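Local coordinates for putative N-acetylmuramoyl-L-alanine amidase (Neisseria meningitidis MC58, PDB 3CZX), which probably hydrolyses, with the help of a bound zinc ion, the amide link between N-acetylmuramoyl residues and L-amino acids in cell-wall glycopeptides, at residues Pro17-Val20 against Arg25-Asp28; Arg34-Ser39 against Gly164-Ile169; Thr86-Glu91 against Asp152-Leu157; Asn98-Gln103 against Ala174-Ala179; Thr113-Arg118 against Glu145-Ser150. One frame throughout, in Å; residues are numbered along the deposited sequence.

Interactions 2, 3 and 4 all use helix 152-177. Interaction 2 is its buried, apolar crossing with helix 26-45, without hydrogen bonds; interaction 3, also buried, ties a loop to its N-terminal end by a small polar link; interaction 4, at the surface near its C-terminal end, pairs an ion pair with an indole against helix 99-113. The partly buried interaction 1 opens helix 26-45 and holds the zinc ligand Glu26, so its chemistry is metal coordination and backbone hydrogen bonding. Interaction 5, buried too and centred about 5 Å from the centre of interaction 3, is an aromatic packing of two loops. Its Ile149 also packs on Ala19, bringing the 145-150 loop against the zinc-site loop.

Interaction 1 of 5, residues Pro17-Val20 against Arg25-Asp28; sequences PGAV and READ. With ZN (zinc ion), chain E.
Glu26 meets the 17-20 loop while holding the zinc ion, and its two carboxylate oxygens divide the work. OE2 of Glu26 binds the zinc at 2.1 Å, beside His12, His78 and two waters, which complete the coordination; OE1 of Glu26 accepts the N-H of Ala19 at 3.0 Å on its anti lone pair, in a nearly straight bond (171°). With CG anti to the backbone N (chi1 -180°) and the chain extended beyond it, glutamate is long enough to reach the metal from the first turn of its helix. Two backbone bonds secure the loop: Glu26 N to Ala19 O at 2.8 Å, and the more bent Ala27 N to Pro17 O at 2.9 Å. Gly18, at positive phi, passes close to OE1 of Glu26, where a residue without a side chain fits. Further out, Pro17 CB lies over one face of the Arg25 guanidinium, 3.7 Å from Arg25 NH1. That guanidinium is fixed side-on by Asp28, Arg25 NE giving a bond of 2.9 Å to Asp28 OD2, and Lys56 also pairs with Asp28. The whole makes a zinc site of the His-Glu-His kind found in Amidase_3 enzymes.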
# COMPACT_ATOMS: atom_id res chain seq x y z
N PRO A 17 7.98 -4.38 -15.83
CA PRO A 17 7.93 -3.94 -14.43
C PRO A 17 9.19 -3.31 -13.82
O PRO A 17 9.22 -3.09 -12.60
CB PRO A 17 7.61 -5.25 -13.71
CG PRO A 17 8.40 -6.25 -14.47
CD PRO A 17 8.22 -5.83 -15.92
N GLY A 18 10.18 -2.98 -14.64
CA GLY A 18 11.42 -2.43 -14.12
C GLY A 18 12.23 -3.47 -13.39
O GLY A 18 12.12 -4.66 -13.72
N ALA A 19 13.05 -3.06 -12.44
CA ALA A 19 13.93 -3.97 -11.72
C ALA A 19 13.12 -4.86 -10.79
O ALA A 19 12.02 -4.48 -10.36
CB ALA A 19 15.02 -3.22 -10.96
N VAL A 20 13.63 -6.07 -10.57
CA VAL A 20 12.98 -7.07 -9.73
C VAL A 20 14.00 -7.60 -8.72
O VAL A 20 15.18 -7.71 -9.03
CB VAL A 20 12.31 -8.24 -10.55
CG1 VAL A 20 11.30 -7.68 -11.58
CG2 VAL A 20 13.35 -9.17 -11.21
N ARG A 25 8.82 -6.15 -7.18
CA ARG A 25 8.96 -5.52 -8.49
C ARG A 25 8.92 -4.00 -8.37
O ARG A 25 8.02 -3.46 -7.73
CB ARG A 25 7.84 -5.92 -9.42
CG ARG A 25 7.65 -7.46 -9.60
CD ARG A 25 6.75 -7.73 -10.80
NE ARG A 25 5.45 -7.07 -10.68
CZ ARG A 25 4.55 -6.97 -11.66
NH1 ARG A 25 4.77 -7.48 -12.88
NH2 ARG A 25 3.44 -6.31 -11.43
N GLU A 26 9.83 -3.35 -9.07
CA GLU A 26 9.85 -1.87 -9.12
C GLU A 26 8.49 -1.28 -9.42
O GLU A 26 8.06 -0.32 -8.79
CB GLU A 26 10.89 -1.37 -10.14
CG GLU A 26 10.97 0.17 -10.24
CD GLU A 26 12.10 0.67 -11.08
OE1 GLU A 26 12.84 -0.16 -11.64
OE2 GLU A 26 12.26 1.92 -11.16
N ALA A 27 7.78 -1.85 -10.38
CA ALA A 27 6.49 -1.31 -10.80
C ALA A 27 5.52 -1.27 -9.62
O ALA A 27 4.69 -0.35 -9.51
CB ALA A 27 5.91 -2.14 -11.91
N ASP A 28 5.61 -2.28 -8.76
CA ASP A 28 4.66 -2.45 -7.66
C ASP A 28 5.05 -1.49 -6.57
O ASP A 28 4.18 -0.91 -5.91
CB ASP A 28 4.70 -3.90 -7.15
CG ASP A 28 4.26 -4.91 -8.23
OD1 ASP A 28 3.55 -4.52 -9.18
OD2 ASP A 28 4.63 -6.09 -8.08
ZN ZN E . 12.89 2.76 -13.04
O HOH W 1 14.06 3.23 -14.96
O HOH W 2 14.79 3.47 -12.17

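Interaction 2 of 5, residues Arg34-Ser39 against Gly164-Ile169; sequences RNIVAS and GICRAI
Cys166 faces two residues of the neighbouring helix, Ile36 and Val37, and its CB is the centre of the contact. Ile36 CG2 comes within 3.4 Å of Cys166 CB, tighter than ordinary van der Waals contact, and Val37 CG2 approaches the same Cys166 CB at 3.7 Å. The small cysteine suits this place: the axes of the short segments 34-39 and 164-169 come within 8.5 Å, and a slender residue lets the branched neighbours close in. Those segment axes cross at -50°, and the CA atoms of Val37 and Cys166 are 5.3 Å apart. Ile36 sets CG1 beside its backbone N (chi1 -62°), which leaves the CG2 methyl to press on the cysteine. Val37 CG2 also rests against the backbone, 3.6 Å from Cys166 O.

One turn along, the packing is easier: Val37 and Ile169 cross at about a right angle, and their CG2 methyls are 3.9 Å apart. Beyond them Val37 reaches Leu8 of strand 6-10, while Ile169 meets Leu105 and Val109 of helix 99-113. Polar groups are kept to the flanks. Arg34, which leaves its helix away from segment 164-169, pairs with Asp52, and partly exposed Arg167 forms a salt bridge with Asp44; Asn35 and Arg167 also pack on Trp163 and Thr54 of the second subunit, respectively. No hydrogen bond joins the two segments. Cohesion here therefore rests on the fit of beta-branched side chains around a small thiol residue and on the burial of hydrocarbon, while the charged groups find their partners to the side of it.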
# COMPACT_ATOMS: atom_id res chain seq x y z
N ARG A 34 3.45 6.15 -5.17
CA ARG A 34 2.57 7.16 -5.78
C ARG A 34 1.21 7.17 -5.05
O ARG A 34 0.71 8.23 -4.63
CB ARG A 34 2.43 6.95 -7.29
CG ARG A 34 1.37 7.85 -7.94
CD ARG A 34 0.15 7.07 -8.40
NE ARG A 34 0.41 6.42 -9.67
CZ ARG A 34 0.15 5.14 -9.97
NH1 ARG A 34 0.43 4.70 -11.17
NH2 ARG A 34 -0.32 4.31 -9.06
N ASN A 35 0.60 5.99 -4.87
CA ASN A 35 -0.73 5.92 -4.27
C ASN A 35 -0.77 6.46 -2.86
O ASN A 35 -1.72 7.16 -2.47
CB ASN A 35 -1.28 4.48 -4.33
CG ASN A 35 -1.75 4.08 -5.71
OD1 ASN A 35 -1.80 4.89 -6.61
ND2 ASN A 35 -2.08 2.79 -5.89
N ILE A 36 0.22 6.07 -2.07
CA ILE A 36 0.23 6.42 -0.63
C ILE A 36 0.51 7.90 -0.50
O ILE A 36 -0.16 8.63 0.26
CB ILE A 36 1.21 5.59 0.16
CG1 ILE A 36 0.79 4.10 0.09
CG2 ILE A 36 1.27 6.05 1.59
CD1 ILE A 36 1.85 3.19 0.66
N VAL A 37 1.52 8.40 -1.20
CA VAL A 37 1.80 9.82 -1.08
C VAL A 37 0.63 10.64 -1.57
O VAL A 37 0.30 11.65 -0.95
CB VAL A 37 3.11 10.18 -1.83
CG1 VAL A 37 3.35 11.72 -1.83
CG2 VAL A 37 4.30 9.51 -1.22
N ALA A 38 0.00 10.23 -2.66
CA ALA A 38 -1.16 10.95 -3.22
C ALA A 38 -2.30 10.97 -2.21
O ALA A 38 -2.92 12.03 -1.96
CB ALA A 38 -1.61 10.30 -4.52
N SER A 39 -2.58 9.80 -1.63
CA SER A 39 -3.71 9.70 -0.70
C SER A 39 -3.54 10.61 0.54
O SER A 39 -4.52 11.20 0.99
CB SER A 39 -3.92 8.26 -0.26
OG SER A 39 -2.85 7.83 0.54
N GLY A 164 5.11 4.90 6.62
CA GLY A 164 5.79 5.97 7.33
C GLY A 164 6.72 6.79 6.44
O GLY A 164 6.82 8.03 6.58
N ILE A 165 7.44 6.09 5.54
CA ILE A 165 8.32 6.76 4.59
C ILE A 165 7.48 7.65 3.64
O ILE A 165 7.82 8.82 3.41
CB ILE A 165 9.23 5.73 3.80
CG1 ILE A 165 10.23 5.06 4.75
CG2 ILE A 165 9.90 6.39 2.58
CD1 ILE A 165 10.92 3.87 4.15
N CYS A 166 6.40 7.10 3.10
CA CYS A 166 5.52 7.84 2.17
C CYS A 166 4.81 8.98 2.88
O CYS A 166 4.68 10.05 2.30
CB CYS A 166 4.57 6.97 1.45
SG CYS A 166 5.36 5.73 0.38
N ARG A 167 4.46 8.80 4.16
CA ARG A 167 3.93 9.93 4.96
C ARG A 167 4.95 11.03 5.14
O ARG A 167 4.62 12.21 5.00
CB ARG A 167 3.42 9.46 6.33
CG ARG A 167 2.76 10.60 7.11
CD ARG A 167 2.09 10.11 8.36
NE ARG A 167 1.03 9.17 8.05
CZ ARG A 167 -0.22 9.46 7.71
NH1 ARG A 167 -0.62 10.71 7.61
NH2 ARG A 167 -1.07 8.48 7.46
N ALA A 168 6.21 10.67 5.43
CA ALA A 168 7.33 11.66 5.51
C ALA A 168 7.43 12.46 4.20
O ALA A 168 7.60 13.69 4.20
CB ALA A 168 8.69 10.96 5.84
N ILE A 169 7.30 11.76 3.06
CA ILE A 169 7.41 12.43 1.76
C ILE A 169 6.25 13.43 1.58
O ILE A 169 6.45 14.61 1.26
CB ILE A 169 7.45 11.39 0.60
CG1 ILE A 169 8.76 10.60 0.62
CG2 ILE A 169 7.24 12.09 -0.80
CD1 ILE A 169 8.75 9.32 -0.29

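Interaction 3 of 5, residues Thr86-Glu91 against Asp152-Leu157; sequences TATGIE and DTDLAL
The loop leading into strand 91-94 is tied to the first turn of helix 152-177 by one carboxylate, that of Asp154. Thr88 supplies the direct bond: its hydroxyl OG1 donates to Asp154 OD2 at 2.6 Å, meeting that oxygen on the syn side and 19° out of the carboxylate plane. The first torsion of Thr88 (chi1 -173°) swings OG1 to the far side from its own backbone N, which turns the hydroxyl toward the helix, and the two side chains cross at about a right angle. A water molecule makes a second link, accepting from Gly89 N at 3.1 Å and donating to Asp154 OD2 at 2.6 Å. The same oxygen thus gathers a hydroxyl and a water, a use that fits an ionised aspartate, whose charge would probably strengthen both bonds. Gly89 suits its place because its backbone angles would press any CB against the preceding carbonyl oxygen.

Asn151, just before the helix, adds to the link through Ala87 O and Asp154 N, and Thr88 O accepts a hydrogen bond from Arg118 NH1. The contact lies away from the zinc. It is a side-chain and water-mediated tether of a loop to the N-terminal end of a helix, in an alpha/beta fold built on a mixed central sheet.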
# COMPACT_ATOMS: atom_id res chain seq x y z
N THR A 86 25.42 -4.06 -2.65
CA THR A 86 25.70 -3.20 -1.54
C THR A 86 25.52 -1.71 -1.89
O THR A 86 25.56 -0.87 -1.00
CB THR A 86 27.14 -3.42 -1.00
OG1 THR A 86 28.07 -2.95 -1.96
CG2 THR A 86 27.40 -4.89 -0.68
N ALA A 87 25.30 -1.39 -3.17
CA ALA A 87 25.04 0.01 -3.60
C ALA A 87 23.81 0.49 -2.81
O ALA A 87 22.85 -0.25 -2.66
CB ALA A 87 24.74 0.08 -5.07
N THR A 88 23.86 1.73 -2.33
CA THR A 88 22.83 2.25 -1.44
C THR A 88 22.70 3.76 -1.59
O THR A 88 23.65 4.44 -1.96
CB THR A 88 23.13 1.90 0.03
OG1 THR A 88 22.03 2.28 0.88
CG2 THR A 88 24.43 2.56 0.53
N GLY A 89 21.50 4.27 -1.29
CA GLY A 89 21.31 5.71 -1.07
C GLY A 89 20.17 6.25 -1.90
O GLY A 89 19.62 5.56 -2.75
N ILE A 90 19.93 7.54 -1.69
CA ILE A 90 18.79 8.28 -2.20
C ILE A 90 19.22 9.27 -3.24
O ILE A 90 20.15 10.03 -3.02
CB ILE A 90 18.20 9.14 -1.04
CG1 ILE A 90 17.66 8.26 0.09
CG2 ILE A 90 17.12 10.11 -1.58
CD1 ILE A 90 17.57 9.01 1.43
N GLU A 91 18.50 9.30 -4.35
CA GLU A 91 18.72 10.35 -5.30
C GLU A 91 17.48 10.69 -6.10
O GLU A 91 16.55 9.89 -6.25
CB GLU A 91 19.90 10.05 -6.19
CG GLU A 91 19.77 8.88 -7.11
CD GLU A 91 21.07 8.58 -7.90
OE1 GLU A 91 22.18 8.67 -7.35
OE2 GLU A 91 20.95 8.31 -9.09
N ASP A 152 19.23 -5.61 -0.48
CA ASP A 152 18.27 -6.39 0.28
C ASP A 152 17.88 -5.76 1.63
O ASP A 152 16.70 -5.82 2.05
CB ASP A 152 18.79 -7.82 0.56
CG ASP A 152 18.94 -8.64 -0.68
OD1 ASP A 152 18.48 -8.26 -1.78
OD2 ASP A 152 19.53 -9.73 -0.53
N THR A 153 18.86 -5.22 2.33
CA THR A 153 18.67 -4.59 3.65
C THR A 153 17.81 -3.33 3.52
O THR A 153 16.83 -3.17 4.27
CB THR A 153 20.04 -4.25 4.32
OG1 THR A 153 20.71 -5.49 4.64
CG2 THR A 153 19.83 -3.43 5.61
N ASP A 154 18.16 -2.45 2.58
CA ASP A 154 17.34 -1.22 2.40
C ASP A 154 15.90 -1.54 1.94
O ASP A 154 14.94 -0.94 2.37
CB ASP A 154 17.96 -0.30 1.35
CG ASP A 154 19.34 0.18 1.74
OD1 ASP A 154 19.72 0.10 2.93
OD2 ASP A 154 20.05 0.63 0.81
N LEU A 155 15.78 -2.52 1.06
CA LEU A 155 14.48 -2.97 0.60
C LEU A 155 13.64 -3.52 1.77
O LEU A 155 12.43 -3.25 1.87
CB LEU A 155 14.64 -4.04 -0.50
CG LEU A 155 13.36 -4.74 -0.97
CD1 LEU A 155 12.25 -3.81 -1.49
CD2 LEU A 155 13.66 -5.82 -1.98
N ALA A 156 14.26 -4.29 2.64
CA ALA A 156 13.53 -4.77 3.85
C ALA A 156 13.06 -3.61 4.69
O ALA A 156 11.94 -3.66 5.22
CB ALA A 156 14.42 -5.70 4.69
N LEU A 157 13.89 -2.60 4.87
CA LEU A 157 13.51 -1.42 5.67
C LEU A 157 12.34 -0.72 5.03
O LEU A 157 11.39 -0.35 5.74
CB LEU A 157 14.69 -0.46 5.83
CG LEU A 157 14.39 0.67 6.83
CD1 LEU A 157 14.24 0.10 8.22
CD2 LEU A 157 15.55 1.63 6.78
O HOH W 3 19.25 2.19 -1.14

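Interaction 4 of 5, residues Asn98-Gln103 against Ala174-Ala179; sequences NKRWCQ and AMELGA
Glu176 is turned two ways at once, its aliphatic part laid over the indole of Trp101 and its carboxylate directed to Arg100. Over the ring face, Glu176 CG stands 3.8 Å from the centroid of the Trp101 six-membered ring, a CH-pi contact; the nearest ring atom, Trp101 CH2, is 3.6 Å from Glu176 CG. The carboxylate plane is steep to the indole. Leu177 approaches differently, at the ring's edge and near its plane, with Leu177 CD2 3.8 Å from Trp101 CZ2. One face and one edge of the indole are therefore covered by successive residues of the same helix.

The Arg100 and Glu176 side chains approach from opposite directions, with guanidinium and carboxylate planes 61° apart, and Arg100 grips Glu176 side-on with two nitrogens. Arg100 NH2 donates to Glu176 OE1 at 2.9 Å on the syn side, and Arg100 NE to Glu176 OE2 at 3.2 Å, from above the carboxylate plane. The twist leaves both bonds out of that plane, and the NH2 bond is the more bent (132°). In Glu176 the bend at chi2 (68°) lifts the carboxylate off the indole toward Arg100.

A long glutamate suits this spot, since its methylenes serve the aromatic ring and its end serves the cation. Trp101 also packs on Ile142 of the sheet, and Leu177 on Lys4. Just beyond, Gly178 takes positive phi and closes helix 152-177 with a Schellman motif, so the contact joins the beginning of helix 99-113 to a helix C-terminus: a surface helix-helix packing with a salt bridge beside an aromatic plate.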
# COMPACT_ATOMS: atom_id res chain seq x y z
N ASN A 98 14.70 22.37 -10.22
CA ASN A 98 14.10 21.50 -9.21
C ASN A 98 15.08 21.01 -8.12
O ASN A 98 14.74 20.12 -7.35
CB ASN A 98 13.52 20.29 -9.96
CG ASN A 98 12.27 20.65 -10.75
OD1 ASN A 98 12.15 20.36 -11.94
ND2 ASN A 98 11.32 21.21 -10.08
N LYS A 99 16.29 21.57 -8.03
CA LYS A 99 17.26 21.10 -7.03
C LYS A 99 16.70 21.16 -5.60
O LYS A 99 16.79 20.19 -4.85
CB LYS A 99 18.57 21.88 -7.14
CG LYS A 99 19.58 21.58 -6.05
CD LYS A 99 20.71 22.62 -6.09
CE LYS A 99 21.64 22.37 -7.16
NZ LYS A 99 22.84 23.22 -6.84
N ARG A 100 16.12 22.28 -5.23
CA ARG A 100 15.55 22.42 -3.91
C ARG A 100 14.49 21.37 -3.68
O ARG A 100 14.51 20.72 -2.65
CB ARG A 100 15.00 23.83 -3.73
CG ARG A 100 14.12 24.04 -2.54
CD ARG A 100 14.73 23.74 -1.25
NE ARG A 100 13.79 24.10 -0.19
CZ ARG A 100 14.02 23.94 1.11
NH1 ARG A 100 15.17 23.39 1.52
NH2 ARG A 100 13.10 24.29 2.00
N TRP A 101 13.58 21.16 -4.63
CA TRP A 101 12.56 20.13 -4.44
C TRP A 101 13.17 18.75 -4.26
O TRP A 101 12.74 18.00 -3.39
CB TRP A 101 11.59 20.07 -5.61
CG TRP A 101 10.45 20.93 -5.47
CD1 TRP A 101 10.14 21.99 -6.26
CD2 TRP A 101 9.38 20.81 -4.52
NE1 TRP A 101 8.94 22.54 -5.86
CE2 TRP A 101 8.46 21.83 -4.80
CE3 TRP A 101 9.11 19.91 -3.48
CZ2 TRP A 101 7.29 22.01 -4.03
CZ3 TRP A 101 7.93 20.09 -2.72
CH2 TRP A 101 7.05 21.12 -3.02
N CYS A 102 14.18 18.43 -5.07
CA CYS A 102 14.91 17.13 -4.94
C CYS A 102 15.49 16.96 -3.55
O CYS A 102 15.47 15.84 -2.99
CB CYS A 102 16.02 17.03 -6.00
SG CYS A 102 15.37 16.85 -7.67
N GLN A 103 16.00 18.05 -3.01
CA GLN A 103 16.66 18.04 -1.70
C GLN A 103 15.61 17.91 -0.57
O GLN A 103 15.82 17.17 0.41
CB GLN A 103 17.54 19.27 -1.52
CG GLN A 103 18.77 19.20 -2.41
CD GLN A 103 19.62 20.44 -2.46
OE1 GLN A 103 19.14 21.57 -2.18
NE2 GLN A 103 20.87 20.25 -2.85
N ALA A 174 3.91 19.00 1.55
CA ALA A 174 2.95 19.96 2.12
C ALA A 174 3.66 21.08 2.84
O ALA A 174 3.33 22.25 2.66
CB ALA A 174 1.98 19.25 3.04
N MSE A 175 4.66 20.75 3.63
CA MSE A 175 5.41 21.80 4.37
C MSE A 175 6.08 22.81 3.42
O MSE A 175 6.04 24.04 3.64
CB MSE A 175 6.43 21.16 5.30
CG MSE A 175 7.41 22.10 5.94
SE MSE A 175 6.53 23.05 7.40
CE MSE A 175 6.67 21.62 8.71
N GLU A 176 6.66 22.30 2.34
CA GLU A 176 7.37 23.17 1.40
C GLU A 176 6.40 24.12 0.70
O GLU A 176 6.77 25.23 0.35
CB GLU A 176 8.14 22.31 0.40
CG GLU A 176 8.91 23.04 -0.66
CD GLU A 176 10.11 23.82 -0.13
OE1 GLU A 176 10.43 23.77 1.07
OE2 GLU A 176 10.75 24.50 -0.98
N LEU A 177 5.18 23.66 0.51
CA LEU A 177 4.09 24.44 -0.10
C LEU A 177 3.42 25.35 0.92
O LEU A 177 2.62 26.22 0.55
CB LEU A 177 3.05 23.51 -0.69
CG LEU A 177 3.56 22.65 -1.85
CD1 LEU A 177 2.49 21.68 -2.30
CD2 LEU A 177 4.02 23.54 -2.99
N GLY A 178 3.72 25.16 2.20
CA GLY A 178 3.10 25.90 3.29
C GLY A 178 1.67 25.50 3.58
O GLY A 178 0.88 26.32 4.09
N ALA A 179 1.31 24.25 3.26
CA ALA A 179 -0.03 23.73 3.50
C ALA A 179 -0.14 23.13 4.88
O ALA A 179 0.63 22.22 5.23
CB ALA A 179 -0.41 22.67 2.46

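Interaction 5 of 5, residues Thr113-Arg118 against Glu145-Ser150; sequences TGWKLR and EPFFIS
Phe147 places CG between the backbone N and the carbonyl carbon (chi1 68°), while Trp115 sets CG beside its own backbone N (chi1 -69°); the two side chains then lie side by side, pointing the same way. Phe147 CB rests over one face of the indole, 3.9 Å from the centroid of the Trp115 six-membered ring, a CH-pi contact. The rings themselves meet obliquely. The opposite indole face carries Thr113 CB, so the tryptophan is sandwiched. Pro146 O also lies near, 3.4 Å from Trp115 CE3.

At the other end Arg118 places its guanidinium across the rim of Phe148: Phe148 CZ sits over the centre of the guanidinium face, 3.6 Å from Arg118 CZ, with the planes 62° apart. The arginine meets the edge of the benzene ring, and Arg118 NE forms a salt bridge with Glu91. Large flat residues suit this buried place, filling the space between two loops whose touching parts run at nearly a right angle to each other.

Behind them, Phe147 stacks on Phe158 and touches Leu29 of helix 26-45. Trp115 packs on Val109 of helix 99-113 and Leu157 of helix 152-177, while backbone bonds from Lys116 and Arg118 to Ile90 lead toward strand 91-94.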
# COMPACT_ATOMS: atom_id res chain seq x y z
N THR A 113 14.99 7.03 7.53
CA THR A 113 15.66 5.76 7.18
C THR A 113 17.13 5.63 7.54
O THR A 113 17.63 4.52 7.61
CB THR A 113 15.57 5.49 5.68
OG1 THR A 113 16.20 6.58 4.99
CG2 THR A 113 14.11 5.39 5.24
N GLY A 114 17.82 6.74 7.72
CA GLY A 114 19.28 6.70 7.86
C GLY A 114 19.99 6.36 6.55
O GLY A 114 21.18 6.07 6.55
N TRP A 115 19.27 6.40 5.41
CA TRP A 115 19.89 6.16 4.11
C TRP A 115 20.72 7.39 3.72
O TRP A 115 20.38 8.53 4.05
CB TRP A 115 18.81 5.95 3.05
CG TRP A 115 18.03 4.66 3.20
CD1 TRP A 115 18.41 3.53 3.88
CD2 TRP A 115 16.74 4.38 2.65
NE1 TRP A 115 17.41 2.57 3.80
CE2 TRP A 115 16.39 3.05 3.03
CE3 TRP A 115 15.84 5.12 1.90
CZ2 TRP A 115 15.17 2.47 2.67
CZ3 TRP A 115 14.62 4.51 1.53
CH2 TRP A 115 14.31 3.19 1.92
N LYS A 116 21.78 7.11 2.96
CA LYS A 116 22.70 8.14 2.51
C LYS A 116 22.07 8.98 1.39
O LYS A 116 21.49 8.42 0.49
CB LYS A 116 23.97 7.46 1.99
CG LYS A 116 25.11 8.43 1.66
CD LYS A 116 26.14 7.81 0.73
CE LYS A 116 27.17 8.88 0.29
NZ LYS A 116 28.10 9.28 1.39
N LEU A 117 22.21 10.30 1.46
CA LEU A 117 21.87 11.20 0.35
C LEU A 117 23.03 11.20 -0.66
O LEU A 117 24.16 11.61 -0.31
CB LEU A 117 21.64 12.62 0.86
CG LEU A 117 20.38 12.92 1.65
CD1 LEU A 117 20.48 14.28 2.32
CD2 LEU A 117 19.21 12.79 0.67
N ARG A 118 22.76 10.74 -1.88
CA ARG A 118 23.70 10.75 -2.98
C ARG A 118 23.62 12.12 -3.67
O ARG A 118 22.70 12.87 -3.47
CB ARG A 118 23.40 9.63 -3.95
CG ARG A 118 23.44 8.23 -3.28
CD ARG A 118 22.73 7.19 -4.11
NE ARG A 118 23.38 6.95 -5.39
CZ ARG A 118 24.30 6.00 -5.61
NH1 ARG A 118 24.71 5.21 -4.66
NH2 ARG A 118 24.82 5.87 -6.83
N GLU A 145 14.33 8.34 -6.88
CA GLU A 145 14.79 6.99 -6.57
C GLU A 145 15.24 6.93 -5.13
O GLU A 145 16.41 7.03 -4.80
CB GLU A 145 15.92 6.59 -7.51
CG GLU A 145 15.50 6.63 -8.96
CD GLU A 145 16.58 6.10 -9.86
OE1 GLU A 145 16.72 4.88 -9.98
OE2 GLU A 145 17.28 6.92 -10.43
N PRO A 146 14.28 6.74 -4.23
CA PRO A 146 14.65 6.75 -2.81
C PRO A 146 15.59 5.62 -2.35
O PRO A 146 16.28 5.82 -1.35
CB PRO A 146 13.31 6.65 -2.09
CG PRO A 146 12.29 6.79 -3.05
CD PRO A 146 12.84 6.64 -4.44
N PHE A 147 15.61 4.49 -3.03
CA PHE A 147 16.48 3.38 -2.61
C PHE A 147 16.74 2.42 -3.78
O PHE A 147 16.06 2.49 -4.78
CB PHE A 147 15.89 2.62 -1.40
CG PHE A 147 14.64 1.85 -1.72
CD1 PHE A 147 14.67 0.52 -2.04
CD2 PHE A 147 13.42 2.50 -1.74
CE1 PHE A 147 13.49 -0.16 -2.37
CE2 PHE A 147 12.25 1.83 -2.04
CZ PHE A 147 12.30 0.50 -2.38
N PHE A 148 17.72 1.56 -3.56
CA PHE A 148 18.10 0.54 -4.51
C PHE A 148 17.32 -0.72 -4.18
O PHE A 148 17.49 -1.29 -3.10
CB PHE A 148 19.60 0.24 -4.39
CG PHE A 148 20.49 1.25 -5.03
CD1 PHE A 148 21.19 0.94 -6.18
CD2 PHE A 148 20.63 2.52 -4.48
CE1 PHE A 148 22.00 1.89 -6.78
CE2 PHE A 148 21.45 3.47 -5.08
CZ PHE A 148 22.14 3.14 -6.22
N ILE A 149 16.49 -1.17 -5.12
CA ILE A 149 15.74 -2.39 -4.96
C ILE A 149 16.67 -3.58 -4.83
O ILE A 149 16.30 -4.61 -4.23
CB ILE A 149 14.74 -2.59 -6.10
CG1 ILE A 149 13.66 -3.59 -5.70
CG2 ILE A 149 15.44 -2.99 -7.43
CD1 ILE A 149 12.60 -3.78 -6.76
N SER A 150 17.86 -3.42 -5.39
CA SER A 150 18.92 -4.44 -5.33
C SER A 150 19.61 -4.54 -3.96
O SER A 150 20.35 -5.50 -3.70
CB SER A 150 19.91 -4.19 -6.47
OG SER A 150 20.31 -2.85 -6.46